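Local coordinates for dimeric protein of unknown function and ferredoxin-like fold (Bacteroides fragilis, PDB 3FMB) that is of unknown function but forms a dimer of ferredoxin-like subunits belonging to the stress-responsive A/B barrel (Dabb) family, at residues A[60-65]-A[76-81]. Numbering follows the deposited sequence.
Sequences RKIEVG and IALYSE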
ATOM      1  N   ARG A  60      14.957   6.176  -2.801  1.00 25.00           N
ATOM      2  CA  ARG A  60      15.303   5.568  -4.102  1.00 25.59           C
ATOM      3  C   ARG A  60      14.136   5.738  -5.104  1.00 26.92           C
ATOM      4  O   ARG A  60      14.338   5.899  -6.279  1.00 25.98           O
ATOM      5  CB  ARG A  60      15.652   4.094  -3.910  1.00 25.08           C
ATOM      6  CG  ARG A  60      16.783   3.874  -2.912  1.00 27.67           C
ATOM      7  CD  ARG A  60      18.105   4.376  -3.506  1.00 31.73           C
ATOM      8  NE  ARG A  60      19.202   4.307  -2.550  1.00 38.18           N
ATOM      9  CZ  ARG A  60      19.868   5.361  -2.071  1.00 38.66           C
ATOM     10  NH1 ARG A  60      19.603   6.598  -2.474  1.00 46.13           N
ATOM     11  NH2 ARG A  60      20.822   5.171  -1.178  1.00 40.88           N
ATOM     12  N   LYS A  61      12.917   5.725  -4.600  1.00 26.14           N
ATOM     13  CA  LYS A  61      11.723   5.986  -5.381  1.00 28.31           C
ATOM     14  C   LYS A  61      10.645   6.402  -4.396  1.00 27.99           C
ATOM     15  O   LYS A  61      10.605   5.863  -3.300  1.00 26.51           O
ATOM     16  CB  LYS A  61      11.262   4.710  -6.096  1.00 29.38           C
ATOM     17  CG  LYS A  61      10.074   4.920  -6.990  1.00 33.24           C
ATOM     18  CD  LYS A  61       9.796   3.678  -7.812  1.00 36.41           C
ATOM     19  CE  LYS A  61       8.521   3.805  -8.614  1.00 40.64           C
ATOM     20  NZ  LYS A  61       8.571   2.813  -9.730  1.00 44.31           N
ATOM     21  N   ILE A  62       9.814   7.374  -4.772  1.00 25.00           N
ATOM     22  CA  ILE A  62       8.655   7.762  -3.955  1.00 27.03           C
ATOM     23  C   ILE A  62       7.570   8.323  -4.869  1.00 27.49           C
ATOM     24  O   ILE A  62       7.840   8.974  -5.869  1.00 28.12           O
ATOM     25  CB  ILE A  62       9.003   8.773  -2.799  1.00 24.77           C
ATOM     26  CG1 ILE A  62       7.917   8.829  -1.721  1.00 32.21           C
ATOM     27  CG2 ILE A  62       9.425  10.190  -3.405  1.00 28.99           C
ATOM     28  CD1 ILE A  62       8.437   9.272  -0.308  1.00 25.70           C
ATOM     29  N   GLU A  63       6.333   7.975  -4.561  1.00 26.93           N
ATOM     30  CA  GLU A  63       5.197   8.581  -5.223  1.00 28.20           C
ATOM     31  C   GLU A  63       3.997   8.549  -4.298  1.00 26.30           C
ATOM     32  O   GLU A  63       3.900   7.667  -3.423  1.00 26.26           O
ATOM     33  CB  GLU A  63       4.876   7.835  -6.514  1.00 29.79           C
ATOM     34  CG  GLU A  63       4.318   6.455  -6.300  1.00 29.57           C
ATOM     35  CD  GLU A  63       4.285   5.600  -7.549  1.00 33.06           C
ATOM     36  OE1 GLU A  63       4.977   5.924  -8.537  1.00 34.59           O
ATOM     37  OE2 GLU A  63       3.593   4.564  -7.523  1.00 31.92           O
ATOM     38  N   VAL A  64       3.090   9.512  -4.505  1.00 27.73           N
ATOM     39  CA  VAL A  64       1.820   9.537  -3.774  1.00 27.73           C
ATOM     40  C   VAL A  64       0.682   9.372  -4.779  1.00 26.11           C
ATOM     41  O   VAL A  64       0.618  10.109  -5.765  1.00 26.08           O
ATOM     42  CB  VAL A  64       1.661  10.828  -2.947  1.00 28.36           C
ATOM     43  CG1 VAL A  64       0.227  10.964  -2.410  1.00 23.52           C
ATOM     44  CG2 VAL A  64       2.718  10.827  -1.815  1.00 26.73           C
ATOM     45  N   GLY A  65      -0.188   8.416  -4.491  1.00 25.44           N
ATOM     46  CA  GLY A  65      -1.365   8.142  -5.291  1.00 26.29           C
ATOM     47  C   GLY A  65      -2.618   8.561  -4.551  1.00 25.23           C
ATOM     48  O   GLY A  65      -2.788   8.292  -3.385  1.00 27.14           O
ATOM     49  N   ILE A  76      -5.333   8.037   0.297  1.00 25.97           N
ATOM     50  CA  ILE A  76      -3.977   8.352  -0.076  1.00 24.33           C
ATOM     51  C   ILE A  76      -3.077   7.112   0.040  1.00 23.86           C
ATOM     52  O   ILE A  76      -3.117   6.398   1.072  1.00 26.50           O
ATOM     53  CB  ILE A  76      -3.364   9.462   0.859  1.00 25.22           C
ATOM     54  CG1 ILE A  76      -4.178  10.781   0.834  1.00 25.12           C
ATOM     55  CG2 ILE A  76      -1.861   9.673   0.479  1.00 26.24           C
ATOM     56  CD1 ILE A  76      -3.785  11.765   2.023  1.00 21.75           C
ATOM     57  N   ALA A  77      -2.243   6.892  -0.982  1.00 25.01           N
ATOM     58  CA  ALA A  77      -1.239   5.840  -0.962  1.00 26.34           C
ATOM     59  C   ALA A  77       0.132   6.501  -1.114  1.00 27.52           C
ATOM     60  O   ALA A  77       0.299   7.397  -1.956  1.00 26.59           O
ATOM     61  CB  ALA A  77      -1.448   4.855  -2.111  1.00 25.41           C
ATOM     62  N   LEU A  78       1.096   6.048  -0.313  1.00 27.07           N
ATOM     63  CA  LEU A  78       2.495   6.389  -0.492  1.00 26.91           C
ATOM     64  C   LEU A  78       3.238   5.095  -0.816  1.00 26.90           C
ATOM     65  O   LEU A  78       3.153   4.096  -0.082  1.00 26.13           O
ATOM     66  CB  LEU A  78       3.027   7.007   0.790  1.00 28.08           C
ATOM     67  CG  LEU A  78       4.461   7.570   0.722  1.00 28.29           C
ATOM     68  CD1 LEU A  78       4.508   8.826   1.645  1.00 30.50           C
ATOM     69  CD2 LEU A  78       5.476   6.459   1.150  1.00 30.53           C
ATOM     70  N   TYR A  79       3.908   5.098  -1.945  1.00 26.05           N
ATOM     71  CA  TYR A  79       4.673   3.968  -2.397  1.00 26.53           C
ATOM     72  C   TYR A  79       6.111   4.429  -2.526  1.00 27.08           C
ATOM     73  O   TYR A  79       6.384   5.408  -3.206  1.00 28.00           O
ATOM     74  CB  TYR A  79       4.126   3.475  -3.735  1.00 28.32           C
ATOM     75  CG  TYR A  79       4.986   2.405  -4.370  1.00 27.57           C
ATOM     76  CD1 TYR A  79       4.853   1.059  -3.993  1.00 30.76           C
ATOM     77  CD2 TYR A  79       5.981   2.736  -5.295  1.00 33.93           C
ATOM     78  CE1 TYR A  79       5.675   0.069  -4.553  1.00 33.71           C
ATOM     79  CE2 TYR A  79       6.805   1.738  -5.852  1.00 35.59           C
ATOM     80  CZ  TYR A  79       6.642   0.414  -5.467  1.00 34.90           C
ATOM     81  OH  TYR A  79       7.432  -0.558  -6.027  1.00 33.93           O
ATOM     82  N   SER A  80       7.030   3.698  -1.909  1.00 25.90           N
ATOM     83  CA  SER A  80       8.410   4.124  -1.893  1.00 26.11           C
ATOM     84  C   SER A  80       9.373   2.953  -1.758  1.00 24.71           C
ATOM     85  O   SER A  80       8.992   1.859  -1.320  1.00 25.52           O
ATOM     86  CB  SER A  80       8.600   5.135  -0.757  1.00 26.27           C
ATOM     87  OG  SER A  80       8.400   4.524   0.486  1.00 25.92           O
ATOM     88  N   GLU A  81      10.618   3.199  -2.159  1.00 25.36           N
ATOM     89  CA  GLU A  81      11.699   2.223  -2.130  1.00 27.10           C
ATOM     90  C   GLU A  81      12.935   2.824  -1.457  1.00 27.38           C
ATOM     91  O   GLU A  81      13.294   3.980  -1.699  1.00 26.99           O
ATOM     92  CB  GLU A  81      12.057   1.741  -3.549  1.00 26.39           C
ATOM     93  CG  GLU A  81      10.902   0.942  -4.210  1.00 26.90           C
ATOM     94  CD  GLU A  81      11.122   0.596  -5.662  1.00 32.57           C
ATOM     95  OE1 GLU A  81      12.234   0.809  -6.179  1.00 31.04           O
ATOM     96  OE2 GLU A  81      10.177   0.094  -6.290  1.00 31.08           O
TER
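The beta hairpin of this ferredoxin-like fold pairs Lys-61, Glu-63 and Gly-65 with Glu-81, Tyr-79 and Ala-77 as antiparallel hydrogen-bonded pairs; the N-to-C directions of the short strand axes are 176° apart. The central pair is bonded both ways, Glu-63 N to Tyr-79 O at 2.9 Å and Tyr-79 N to Glu-63 O at 3.0 Å. At the Arg-60 end two residues face one: Glu-81 O takes Arg-60 N at 3.0 Å and, weakly, Lys-61 N at 3.4 Å, a classic beta bulge. On the Tyr-79 face Lys-61 and Glu-81 lie side by side, CD beside OE2, charged atoms not in contact. The lysine chain, extended with CG anti to the backbone N (chi1 -177°), carries CE in plane to the Tyr-79 ring edge, 3.9 Å from CE2. On the same CD2/CE2 side Glu-63 approaches obliquely, OE2 3.7 Å from Tyr-79 CD2, carboxylate and ring planes 46° apart. That oxygen takes a salt bridge from Lys-22 and a hydrogen bond from Tyr-116, both of the second subunit, whose Tyr-79 stacks on this one across the dimer interface. The other face is mainly apolar: Val-64 CG1 touches Ile-76 CG2 at 3.8 Å, and Ile-62 CG1 lies 3.9 Å from Ser-80 CB. Here Ile-62 and Val-64 pack on Ile-49 of helix 35-50 and Leu-78 on Tyr-91 of helix 85-93, while strand 76-82 bonds onward to strand 21-29.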